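Local coordinates for Alr1585 protein (Nostoc sp., PDB 5C2I) that is a haem-containing DyP-type peroxidase that probably uses hydrogen peroxide to oxidise and decolorise dyes, at residues A[32-37]-A[387-392]; A[204-209]-A[335-340]; A[230-235]-A[359-364]. The protein carries 1 engineered substitution. All coordinates share one frame; numbering follows the deposited sequence.

Interaction 1 (A[32-37]-A[387-392])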
loop_
_atom_site.group_PDB
_atom_site.type_symbol
_atom_site.label_atom_id
_atom_site.label_comp_id
_atom_site.label_asym_id
_atom_site.label_seq_id
_atom_site.Cartn_x
_atom_site.Cartn_y
_atom_site.Cartn_z
ATOM N N GLY A 32 19.391 -27.374 -0.571
ATOM C CA GLY A 32 18.534 -26.533 0.251
ATOM C C GLY A 32 17.059 -26.898 0.170
ATOM O O GLY A 32 16.665 -27.816 -0.567
ATOM N N ASN A 33 16.250 -26.194 0.975
ATOM C CA ASN A 33 14.790 -26.355 1.041
ATOM C C ASN A 33 14.340 -27.623 1.749
ATOM O O ASN A 33 13.134 -27.853 1.887
ATOM C CB ASN A 33 14.164 -26.283 -0.369
ATOM C CG ASN A 33 12.680 -25.963 -0.365
ATOM O OD1 ASN A 33 12.184 -25.183 0.454
ATOM N ND2 ASN A 33 11.967 -26.542 -1.325
ATOM N N ILE A 34 15.279 -28.400 2.263
ATOM C CA ILE A 34 14.950 -29.646 2.918
ATOM C C ILE A 34 14.948 -29.438 4.451
ATOM O O ILE A 34 13.899 -29.471 5.054
ATOM C CB ILE A 34 15.902 -30.766 2.478
ATOM C CG1 ILE A 34 15.727 -31.024 0.953
ATOM C CG2 ILE A 34 15.613 -32.060 3.228
ATOM C CD1 ILE A 34 16.855 -31.870 0.319
ATOM N N LEU A 35 16.121 -29.153 5.038
ATOM C CA LEU A 35 16.212 -28.870 6.463
ATOM C C LEU A 35 15.541 -27.564 6.874
ATOM O O LEU A 35 15.074 -27.448 8.017
ATOM C CB LEU A 35 17.655 -28.877 6.933
ATOM C CG LEU A 35 18.400 -30.187 6.710
ATOM C CD1 LEU A 35 19.819 -30.070 7.233
ATOM C CD2 LEU A 35 17.680 -31.382 7.330
ATOM N N LYS A 36 15.523 -26.597 5.952
ATOM C CA LYS A 36 14.849 -25.327 6.167
ATOM C C LYS A 36 14.313 -24.869 4.840
ATOM O O LYS A 36 14.999 -24.923 3.816
ATOM C CB LYS A 36 15.838 -24.280 6.742
ATOM C CG LYS A 36 15.239 -22.885 6.982
ATOM C CD LYS A 36 16.091 -22.101 7.983
ATOM C CE LYS A 36 15.715 -20.616 8.020
ATOM N NZ LYS A 36 14.253 -20.491 8.322
ATOM N N GLY A 37 13.081 -24.392 4.839
ATOM C CA GLY A 37 12.427 -23.921 3.607
ATOM C C GLY A 37 13.146 -22.755 2.952
ATOM O O GLY A 37 13.755 -21.931 3.630
ATOM N N LEU A 387 4.087 -30.126 -1.156
ATOM C CA LEU A 387 5.414 -30.765 -1.195
ATOM C C LEU A 387 5.795 -31.132 0.221
ATOM O O LEU A 387 5.634 -30.307 1.114
ATOM C CB LEU A 387 6.480 -29.809 -1.725
ATOM C CG LEU A 387 6.512 -29.523 -3.240
ATOM C CD1 LEU A 387 5.390 -28.571 -3.640
ATOM C CD2 LEU A 387 7.847 -28.892 -3.596
ATOM N N CYS A 388 6.301 -32.344 0.429
ATOM C CA CYS A 388 6.894 -32.663 1.710
ATOM C C CYS A 388 8.096 -33.582 1.546
ATOM O O CYS A 388 8.176 -34.338 0.565
ATOM C CB CYS A 388 5.864 -33.242 2.676
ATOM S SG CYS A 388 5.359 -34.952 2.381
ATOM N N PHE A 389 8.979 -33.524 2.547
ATOM C CA PHE A 389 10.191 -34.295 2.620
ATOM C C PHE A 389 10.167 -35.288 3.774
ATOM O O PHE A 389 9.496 -35.063 4.817
ATOM C CB PHE A 389 11.414 -33.373 2.736
ATOM C CG PHE A 389 11.736 -32.638 1.497
ATOM C CD1 PHE A 389 12.313 -33.292 0.393
ATOM C CD2 PHE A 389 11.521 -31.251 1.406
ATOM C CE1 PHE A 389 12.604 -32.577 -0.770
ATOM C CE2 PHE A 389 11.822 -30.557 0.256
ATOM C CZ PHE A 389 12.367 -31.209 -0.834
ATOM N N GLN A 390 10.880 -36.386 3.580
ATOM C CA GLN A 390 10.962 -37.462 4.543
ATOM C C GLN A 390 12.065 -38.404 4.112
ATOM O O GLN A 390 12.514 -38.364 2.954
ATOM C CB GLN A 390 9.687 -38.258 4.621
ATOM C CG GLN A 390 9.200 -38.768 3.268
ATOM C CD GLN A 390 8.010 -37.987 2.760
ATOM O OE1 GLN A 390 6.907 -38.156 3.248
ATOM N NE2 GLN A 390 8.218 -37.169 1.730
ATOM N N SER A 391 12.536 -39.229 5.052
ATOM C CA SER A 391 13.506 -40.250 4.717
ATOM C C SER A 391 12.852 -41.569 4.256
ATOM O O SER A 391 13.539 -42.444 3.718
ATOM C CB SER A 391 14.419 -40.533 5.898
ATOM O OG SER A 391 13.677 -40.977 7.017
ATOM N N ASN A 392 11.553 -41.722 4.506
ATOM C CA ASN A 392 10.840 -42.964 4.233
ATOM C C ASN A 392 9.380 -42.651 3.912
ATOM O O ASN A 392 8.587 -42.329 4.819
ATOM C CB ASN A 392 10.946 -43.925 5.436
ATOM C CG ASN A 392 10.329 -45.291 5.171
ATOM O OD1 ASN A 392 9.319 -45.421 4.531
ATOM N ND2 ASN A 392 10.915 -46.305 5.731
#
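Ile34 sets its CG1 methylene over the face of the Phe389 ring. Ile34 CG1 is 3.8 Å from the centroid of that ring and only 12° off its normal, a CH-pi contact made over the ring centre. The two side chains cross at about a right angle. Phe389, in strand 383-390, directs its side chain toward the loop 32-37. Its CG is anti to the carbonyl carbon (chi1 -72°), which turns one ring face to Ile34 CG1. The backbone of Asn33 also takes part: Asn33 O lies 3.4 Å from Phe389 CE2, oblique to the ring. This oxygen also accepts from Arg365 NE, and Ile34 O accepts from Arg365 NH2. The Asn33 amide comes less close, and its OD1 is taken by His38 N. Phe97 of strand 93-98 and Ser252 of strand 250-261 pack on Phe389 as well, which places the ring between the two large sheets. With an alanine here, Ile34 CG1 would probably lose the face it rests on, and a gap would open between loop and strand. The contact is thus buried and mainly apolar, held by dispersion, while the carbonyls of Asn33 and Ile34 are satisfied by Arg365.

Interaction 2 (A[204-209]-A[335-340]). With HEM (protoporphyrin IX containing Fe), chain E.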
loop_
_atom_site.group_PDB
_atom_site.type_symbol
_atom_site.label_atom_id
_atom_site.label_comp_id
_atom_site.label_asym_id
_atom_site.label_seq_id
_atom_site.Cartn_x
_atom_site.Cartn_y
_atom_site.Cartn_z
ATOM N N GLY A 204 1.499 -23.884 7.748
ATOM C CA GLY A 204 2.929 -24.073 7.944
ATOM C C GLY A 204 3.361 -23.870 9.374
ATOM O O GLY A 204 4.548 -23.733 9.629
ATOM N N VAL A 205 2.418 -23.877 10.320
ATOM C CA VAL A 205 2.725 -23.547 11.702
ATOM C C VAL A 205 3.614 -24.643 12.373
ATOM O O VAL A 205 4.663 -24.333 12.964
ATOM C CB VAL A 205 1.447 -23.364 12.540
ATOM C CG1 VAL A 205 1.797 -23.077 13.971
ATOM C CG2 VAL A 205 0.559 -22.280 11.957
ATOM N N SER A 206 3.168 -25.898 12.312
ATOM C CA SER A 206 3.834 -26.998 13.035
ATOM C C SER A 206 4.723 -27.827 12.118
ATOM O O SER A 206 4.227 -28.538 11.212
ATOM C CB SER A 206 2.797 -27.901 13.686
ATOM O OG SER A 206 3.451 -28.899 14.446
ATOM N N GLN A 207 6.029 -27.720 12.341
ATOM C CA GLN A 207 7.021 -28.415 11.502
ATOM C C GLN A 207 8.073 -29.142 12.339
ATOM O O GLN A 207 8.470 -28.655 13.399
ATOM C CB GLN A 207 7.742 -27.436 10.613
ATOM C CG GLN A 207 6.854 -26.692 9.643
ATOM C CD GLN A 207 6.765 -27.366 8.300
ATOM O OE1 GLN A 207 6.748 -28.608 8.187
ATOM N NE2 GLN A 207 6.757 -26.544 7.261
ATOM N N PRO A 208 8.551 -30.285 11.858
ATOM C CA PRO A 208 9.839 -30.764 12.366
ATOM C C PRO A 208 10.930 -29.728 12.155
ATOM O O PRO A 208 10.994 -29.127 11.069
ATOM C CB PRO A 208 10.125 -32.001 11.507
ATOM C CG PRO A 208 8.863 -32.349 10.839
ATOM C CD PRO A 208 8.063 -31.094 10.726
ATOM N N LEU A 209 11.775 -29.517 13.159
ATOM C CA LEU A 209 12.821 -28.504 13.083
ATOM C C LEU A 209 14.182 -29.158 13.167
ATOM O O LEU A 209 14.388 -30.107 13.957
ATOM C CB LEU A 209 12.670 -27.481 14.215
ATOM C CG LEU A 209 11.285 -26.803 14.270
ATOM C CD1 LEU A 209 11.286 -25.769 15.396
ATOM C CD2 LEU A 209 10.964 -26.126 12.948
ATOM N N ASN A 335 -1.118 -35.165 13.338
ATOM C CA ASN A 335 -0.167 -35.142 14.421
ATOM C C ASN A 335 -0.878 -35.414 15.732
ATOM O O ASN A 335 -1.415 -34.508 16.382
ATOM C CB ASN A 335 0.617 -33.847 14.509
ATOM C CG ASN A 335 1.691 -33.923 15.609
ATOM O OD1 ASN A 335 1.769 -34.925 16.342
ATOM N ND2 ASN A 335 2.469 -32.865 15.767
ATOM N N PRO A 336 -0.937 -36.693 16.113
ATOM C CA PRO A 336 -1.725 -37.041 17.290
ATOM C C PRO A 336 -1.136 -36.547 18.623
ATOM O O PRO A 336 -1.793 -36.708 19.658
ATOM C CB PRO A 336 -1.768 -38.592 17.237
ATOM C CG PRO A 336 -1.538 -38.941 15.809
ATOM C CD PRO A 336 -0.567 -37.882 15.321
ATOM N N ARG A 337 0.100 -36.028 18.592
ATOM C CA ARG A 337 0.824 -35.553 19.770
ATOM C C ARG A 337 0.702 -36.469 20.998
ATOM O O ARG A 337 0.506 -35.998 22.138
ATOM C CB ARG A 337 0.398 -34.107 20.139
ATOM C CG ARG A 337 0.607 -33.157 18.975
ATOM C CD ARG A 337 0.404 -31.703 19.349
ATOM N NE ARG A 337 0.553 -30.881 18.151
ATOM C CZ ARG A 337 1.169 -29.700 18.056
ATOM N NH1 ARG A 337 1.736 -29.107 19.105
ATOM N NH2 ARG A 337 1.170 -29.084 16.871
ATOM N N GLY A 338 0.791 -37.770 20.763
ATOM C CA GLY A 338 0.689 -38.753 21.834
ATOM C C GLY A 338 -0.547 -39.625 21.879
ATOM O O GLY A 338 -0.575 -40.608 22.652
ATOM N N ASP A 339 -1.594 -39.291 21.114
ATOM C CA ASP A 339 -2.846 -40.120 21.183
ATOM C C ASP A 339 -2.550 -41.592 20.917
ATOM O O ASP A 339 -3.175 -42.456 21.532
ATOM C CB ASP A 339 -3.929 -39.682 20.169
ATOM C CG ASP A 339 -4.673 -38.442 20.575
ATOM O OD1 ASP A 339 -4.690 -38.061 21.778
ATOM O OD2 ASP A 339 -5.259 -37.809 19.655
ATOM N N THR A 340 -1.636 -41.900 19.993
ATOM C CA THR A 340 -1.394 -43.324 19.641
ATOM C C THR A 340 -0.610 -44.056 20.730
ATOM O O THR A 340 -0.790 -45.265 20.944
ATOM C CB THR A 340 -0.682 -43.541 18.292
ATOM O OG1 THR A 340 0.707 -43.170 18.394
ATOM C CG2 THR A 340 -1.361 -42.781 17.160
HETATM C CHA HEM E . -1.308 -28.889 9.355
HETATM C CHB HEM E . -4.200 -27.346 5.818
HETATM C CHC HEM E . -3.055 -31.255 3.205
HETATM C CHD HEM E . -0.380 -32.878 6.864
HETATM C C1A HEM E . -2.214 -28.135 8.627
HETATM C C2A HEM E . -2.828 -26.929 9.080
HETATM C C3A HEM E . -3.636 -26.501 8.086
HETATM C C4A HEM E . -3.503 -27.419 7.020
HETATM C CMA HEM E . -4.482 -25.257 8.053
HETATM C CAA HEM E . -2.626 -26.226 10.429
HETATM C CBA HEM E . -1.478 -25.220 10.544
HETATM C CGA HEM E . -0.178 -25.932 10.287
HETATM O O1A HEM E . 0.429 -26.569 11.197
HETATM O O2A HEM E . 0.292 -25.889 9.148
HETATM C C1B HEM E . -4.086 -28.276 4.786
HETATM C C2B HEM E . -4.748 -28.153 3.515
HETATM C C3B HEM E . -4.405 -29.200 2.779
HETATM C C4B HEM E . -3.558 -30.025 3.644
HETATM C CMB HEM E . -5.623 -27.017 3.117
HETATM C CAB HEM E . -4.724 -29.566 1.376
HETATM C CBB HEM E . -5.067 -28.676 0.428
HETATM C C1C HEM E . -2.251 -32.090 3.999
HETATM C C2C HEM E . -1.852 -33.372 3.684
HETATM C C3C HEM E . -1.111 -33.837 4.740
HETATM C C4C HEM E . -1.051 -32.804 5.682
HETATM C CMC HEM E . -2.101 -34.129 2.412
HETATM C CAC HEM E . -0.495 -35.148 4.944
HETATM C CBC HEM E . -0.883 -36.312 4.485
HETATM C C1D HEM E . -0.353 -31.823 7.773
HETATM C C2D HEM E . 0.445 -31.901 8.992
HETATM C C3D HEM E . 0.158 -30.824 9.709
HETATM C C4D HEM E . -0.794 -30.062 8.872
HETATM C CMD HEM E . 1.406 -33.001 9.412
HETATM C CAD HEM E . 0.769 -30.448 11.028
HETATM C CBD HEM E . 0.053 -31.070 12.232
HETATM C CGD HEM E . 0.755 -30.676 13.490
HETATM O O1D HEM E . 0.068 -30.134 14.352
HETATM O O2D HEM E . 2.001 -30.889 13.684
HETATM N NA HEM E . -2.694 -28.466 7.396
HETATM N NB HEM E . -3.473 -29.417 4.826
HETATM N NC HEM E . -1.846 -31.774 5.262
HETATM N ND HEM E . -1.142 -30.745 7.770
HETATM FE FE HEM E . -2.295 -30.121 6.356
HETATM O O HOH W 1 -0.520 -29.158 5.177
#
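Ser206 and Arg337 converge on one haem propionate, their ends side by side. Ser206 OG is 3.3 Å from Arg337 NH2, but the angle is too poor for a hydrogen bond. They meet through the carboxylate instead. Ser206 OG donates to HEM O2D at 2.6 Å. Its OG is anti to the backbone N (chi1 -176°), which directs the hydroxyl at that oxygen. Asn335 reaches the same oxygen, with ND2 2.9 Å from HEM O2D and a nearly straight N-H (166°). Arg337 takes the second oxygen. Its chain is extended from CG to NE, and NH2 donates to HEM O1D at 2.9 Å, nearly straight (169°), with the oxygen at the guanidinium edge and in its plane. Arg337 NH1 bonds to Phe314 O, and Phe314 and Trp228 make cation-pi contacts with the guanidinium, so its orientation is fixed on several sides. Asn335 OD1 accepts from Arg337 N at 3.0 Å, which closes an Asx turn and keeps the amide turned with ND2 to the haem. From these segments the other propionate is held by backbone N-H groups: Gly204 N donates to HEM O2A at 2.7 Å and Ser206 N to HEM O1A at 3.0 Å; Arg364 also bonds to it. Backbone N-H groups, two small polar side chains and an arginine closing round carboxylates make this a haem-propionate binding site, part of the peroxidase's haem pocket.

Interaction 3 (A[230-235]-A[359-364]). With HEM (protoporphyrin IX containing Fe), chain E; EDO (1,2-ethanediol), chain G.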
loop_
_atom_site.group_PDB
_atom_site.type_symbol
_atom_site.label_atom_id
_atom_site.label_comp_id
_atom_site.label_asym_id
_atom_site.label_seq_id
_atom_site.Cartn_x
_atom_site.Cartn_y
_atom_site.Cartn_z
ATOM N N PRO A 230 9.266 -29.819 18.920
ATOM C CA PRO A 230 9.211 -29.895 17.473
ATOM C C PRO A 230 10.507 -30.349 16.769
ATOM O O PRO A 230 10.513 -30.578 15.572
ATOM C CB PRO A 230 8.959 -28.446 17.079
ATOM C CG PRO A 230 9.768 -27.696 18.074
ATOM C CD PRO A 230 9.529 -28.437 19.385
ATOM N N LYS A 231 11.588 -30.500 17.504
ATOM C CA LYS A 231 12.808 -30.999 16.923
ATOM C C LYS A 231 12.632 -32.406 16.390
ATOM O O LYS A 231 11.801 -33.175 16.867
ATOM C CB LYS A 231 13.938 -31.016 17.965
ATOM C CG LYS A 231 14.357 -29.614 18.379
ATOM C CD LYS A 231 15.572 -29.565 19.299
ATOM C CE LYS A 231 15.548 -30.034 20.719
ATOM N NZ LYS A 231 14.250 -29.947 21.378
ATOM N N ALA A 232 13.407 -32.739 15.381
ATOM C CA ALA A 232 13.404 -34.091 14.808
ATOM C C ALA A 232 14.830 -34.494 14.439
ATOM O O ALA A 232 15.666 -33.625 14.140
ATOM C CB ALA A 232 12.526 -34.144 13.578
ATOM N N PRO A 233 15.130 -35.813 14.482
ATOM C CA PRO A 233 16.478 -36.258 14.122
ATOM C C PRO A 233 16.665 -36.164 12.628
ATOM O O PRO A 233 15.698 -36.276 11.865
ATOM C CB PRO A 233 16.500 -37.707 14.593
ATOM C CG PRO A 233 15.091 -38.145 14.540
ATOM C CD PRO A 233 14.253 -36.925 14.838
ATOM N N LEU A 234 17.903 -36.028 12.197
ATOM C CA LEU A 234 18.203 -35.967 10.781
ATOM C C LEU A 234 17.735 -37.183 9.997
ATOM O O LEU A 234 17.356 -37.030 8.858
ATOM C CB LEU A 234 19.688 -35.699 10.514
ATOM C CG LEU A 234 20.181 -34.282 10.850
ATOM C CD1 LEU A 234 21.689 -34.254 10.625
ATOM C CD2 LEU A 234 19.510 -33.238 10.004
ATOM N N ASP A 235 17.731 -38.350 10.619
ATOM C CA ASP A 235 17.284 -39.558 9.917
ATOM C C ASP A 235 15.780 -39.644 9.672
ATOM O O ASP A 235 15.325 -40.574 8.999
ATOM C CB ASP A 235 17.842 -40.835 10.556
ATOM C CG ASP A 235 17.230 -41.174 11.869
ATOM O OD1 ASP A 235 16.354 -40.485 12.388
ATOM O OD2 ASP A 235 17.618 -42.208 12.394
ATOM N N GLY A 359 7.971 -40.550 14.535
ATOM C CA GLY A 359 8.751 -40.955 13.380
ATOM C C GLY A 359 7.958 -40.878 12.082
ATOM O O GLY A 359 8.552 -40.923 10.993
ATOM N N HIS A 360 6.632 -40.706 12.179
ATOM C CA HIS A 360 5.780 -40.557 11.014
ATOM C C HIS A 360 5.643 -39.133 10.504
ATOM O O HIS A 360 4.989 -38.912 9.476
ATOM C CB HIS A 360 4.372 -41.126 11.262
ATOM C CG HIS A 360 4.355 -42.545 11.722
ATOM N ND1 HIS A 360 4.839 -43.590 10.953
ATOM C CD2 HIS A 360 3.985 -43.087 12.907
ATOM C CE1 HIS A 360 4.706 -44.725 11.627
ATOM N NE2 HIS A 360 4.209 -44.437 12.825
ATOM N N ARG A 361 6.243 -38.161 11.179
ATOM C CA ARG A 361 6.088 -36.757 10.805
ATOM C C ARG A 361 6.631 -36.484 9.405
ATOM O O ARG A 361 7.555 -37.161 8.943
ATOM C CB ARG A 361 6.825 -35.844 11.811
ATOM C CG ARG A 361 6.148 -35.664 13.172
ATOM C CD ARG A 361 6.961 -34.776 14.120
ATOM N NE ARG A 361 8.183 -35.453 14.564
ATOM C CZ ARG A 361 9.167 -34.855 15.264
ATOM N NH1 ARG A 361 9.069 -33.583 15.596
ATOM N NH2 ARG A 361 10.240 -35.547 15.617
ATOM N N ILE A 362 6.119 -35.427 8.794
ATOM C CA ILE A 362 6.589 -34.960 7.507
ATOM C C ILE A 362 7.006 -33.488 7.604
ATOM O O ILE A 362 6.529 -32.746 8.448
ATOM C CB ILE A 362 5.498 -35.083 6.431
ATOM C CG1 ILE A 362 4.229 -34.324 6.828
ATOM C CG2 ILE A 362 5.188 -36.564 6.159
ATOM C CD1 ILE A 362 3.239 -34.154 5.670
ATOM N N THR A 363 7.925 -33.086 6.729
ATOM C CA THR A 363 8.408 -31.715 6.709
ATOM C C THR A 363 7.827 -31.044 5.469
ATOM O O THR A 363 8.139 -31.423 4.339
ATOM C CB THR A 363 9.941 -31.724 6.679
ATOM O OG1 THR A 363 10.450 -32.358 7.859
ATOM C CG2 THR A 363 10.529 -30.312 6.561
ATOM N N ARG A 364 6.924 -30.102 5.675
ATOM C CA ARG A 364 6.105 -29.556 4.583
ATOM C C ARG A 364 6.802 -28.326 3.935
ATOM O O ARG A 364 7.370 -27.442 4.645
ATOM C CB ARG A 364 4.720 -29.210 5.109
ATOM C CG ARG A 364 3.928 -30.464 5.497
ATOM C CD ARG A 364 2.566 -30.133 6.104
ATOM N NE ARG A 364 2.806 -29.503 7.399
ATOM C CZ ARG A 364 2.117 -28.482 7.894
ATOM N NH1 ARG A 364 1.099 -27.967 7.237
ATOM N NH2 ARG A 364 2.446 -27.976 9.059
HETATM C CHA HEM E . -1.308 -28.889 9.355
HETATM C CHB HEM E . -4.200 -27.346 5.818
HETATM C CHC HEM E . -3.055 -31.255 3.205
HETATM C CHD HEM E . -0.380 -32.878 6.864
HETATM C C1A HEM E . -2.214 -28.135 8.627
HETATM C C2A HEM E . -2.828 -26.929 9.080
HETATM C C3A HEM E . -3.636 -26.501 8.086
HETATM C C4A HEM E . -3.503 -27.419 7.020
HETATM C CMA HEM E . -4.482 -25.257 8.053
HETATM C CAA HEM E . -2.626 -26.226 10.429
HETATM C CBA HEM E . -1.478 -25.220 10.544
HETATM C CGA HEM E . -0.178 -25.932 10.287
HETATM O O1A HEM E . 0.429 -26.569 11.197
HETATM O O2A HEM E . 0.292 -25.889 9.148
HETATM C C1B HEM E . -4.086 -28.276 4.786
HETATM C C2B HEM E . -4.748 -28.153 3.515
HETATM C C3B HEM E . -4.405 -29.200 2.779
HETATM C C4B HEM E . -3.558 -30.025 3.644
HETATM C CMB HEM E . -5.623 -27.017 3.117
HETATM C CAB HEM E . -4.724 -29.566 1.376
HETATM C CBB HEM E . -5.067 -28.676 0.428
HETATM C C1C HEM E . -2.251 -32.090 3.999
HETATM C C2C HEM E . -1.852 -33.372 3.684
HETATM C C3C HEM E . -1.111 -33.837 4.740
HETATM C C4C HEM E . -1.051 -32.804 5.682
HETATM C CMC HEM E . -2.101 -34.129 2.412
HETATM C CAC HEM E . -0.495 -35.148 4.944
HETATM C CBC HEM E . -0.883 -36.312 4.485
HETATM C C1D HEM E . -0.353 -31.823 7.773
HETATM C C2D HEM E . 0.445 -31.901 8.992
HETATM C C3D HEM E . 0.158 -30.824 9.709
HETATM C C4D HEM E . -0.794 -30.062 8.872
HETATM C CMD HEM E . 1.406 -33.001 9.412
HETATM C CAD HEM E . 0.769 -30.448 11.028
HETATM C CBD HEM E . 0.053 -31.070 12.232
HETATM C CGD HEM E . 0.755 -30.676 13.490
HETATM O O1D HEM E . 0.068 -30.134 14.352
HETATM O O2D HEM E . 2.001 -30.889 13.684
HETATM N NA HEM E . -2.694 -28.466 7.396
HETATM N NB HEM E . -3.473 -29.417 4.826
HETATM N NC HEM E . -1.846 -31.774 5.262
HETATM N ND HEM E . -1.142 -30.745 7.770
HETATM FE FE HEM E . -2.295 -30.121 6.356
HETATM C C1 EDO G . 11.771 -42.914 9.291
HETATM O O1 EDO G . 10.548 -42.857 8.547
HETATM C C2 EDO G . 11.691 -42.424 10.738
HETATM O O2 EDO G . 11.144 -41.122 10.934
HETATM O O HOH W 1 -0.520 -29.158 5.177
#
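Arg361 clamps Lys231 O end-on with both terminal nitrogens. The grip ties the loop 230-235 to the lead-in of strand 363-369, which belongs to the C-terminal alpha+beta domain of the DyP fold. Arg361 NH1 and NH2 both donate hydrogen bonds to Lys231 O, at 3.0 and 3.1 Å. The oxygen sits at the guanidinium edge, close to its plane. On the carbonyl side the fit is less regular: both donors come from the same face, NH1 well above the carbonyl plane (57°) and NH2 tilted by 21°. The bend at chi3 (-70°) turns the end of the Arg361 chain to this grip, and Arg361 NE is held by Arg358 O. Ala232 completes the tight part. Its CB sits over one face of the guanidinium, 3.4 Å from Arg361 NH2, and packs on the flat group while the edge is used for bonding.

Away from this point the contact loosens. Pro233 CD comes no nearer than 4.3 Å to Arg361 NH2. The Lys231 side chain starts away from segment 359-364, and its NZ forms a salt bridge with Asp229. On the partly exposed side, Gly359 O accepts from O2 of a 1,2-ethanediol, probably from the crystallisation liquor.

The other end of segment 359-364 is buried against the haem. Ile362 CD1 packs near the porphyrin rim. Arg364 lays one guanidinium face over the macrocycle near HEM C4D, and its edge meets a propionate, with NH2 3.0 Å from HEM O2A. Ser206 O also accepts from Arg364 NH2. Arg364 NH1 bonds to HEM O2A and donates to the water on the iron, 2.9 Å from that water's oxygen.

Interactions 2 and 3 share the haem. Segment 359-364 brings Arg364 to the propionate that the backbone N-H groups of Gly204 and Ser206 also hold. The segments join directly: Gln207 NE2 is 2.8 Å from Arg364 O. The centres of interactions 2 and 3 are about 9 Å apart, and their segments alternate along the chain. Interaction 1 lies one strand further on. Phe389 N is 2.9 Å from Thr363 O, where strands 383-390 and 363-369 pair, and Ser391 OG is 2.6 Å from Asp235 O. The Phe389 side chain is about 12 Å from the haem, so interaction 1 does not touch it. Interactions 2 and 3 are both nested within the loop it closes.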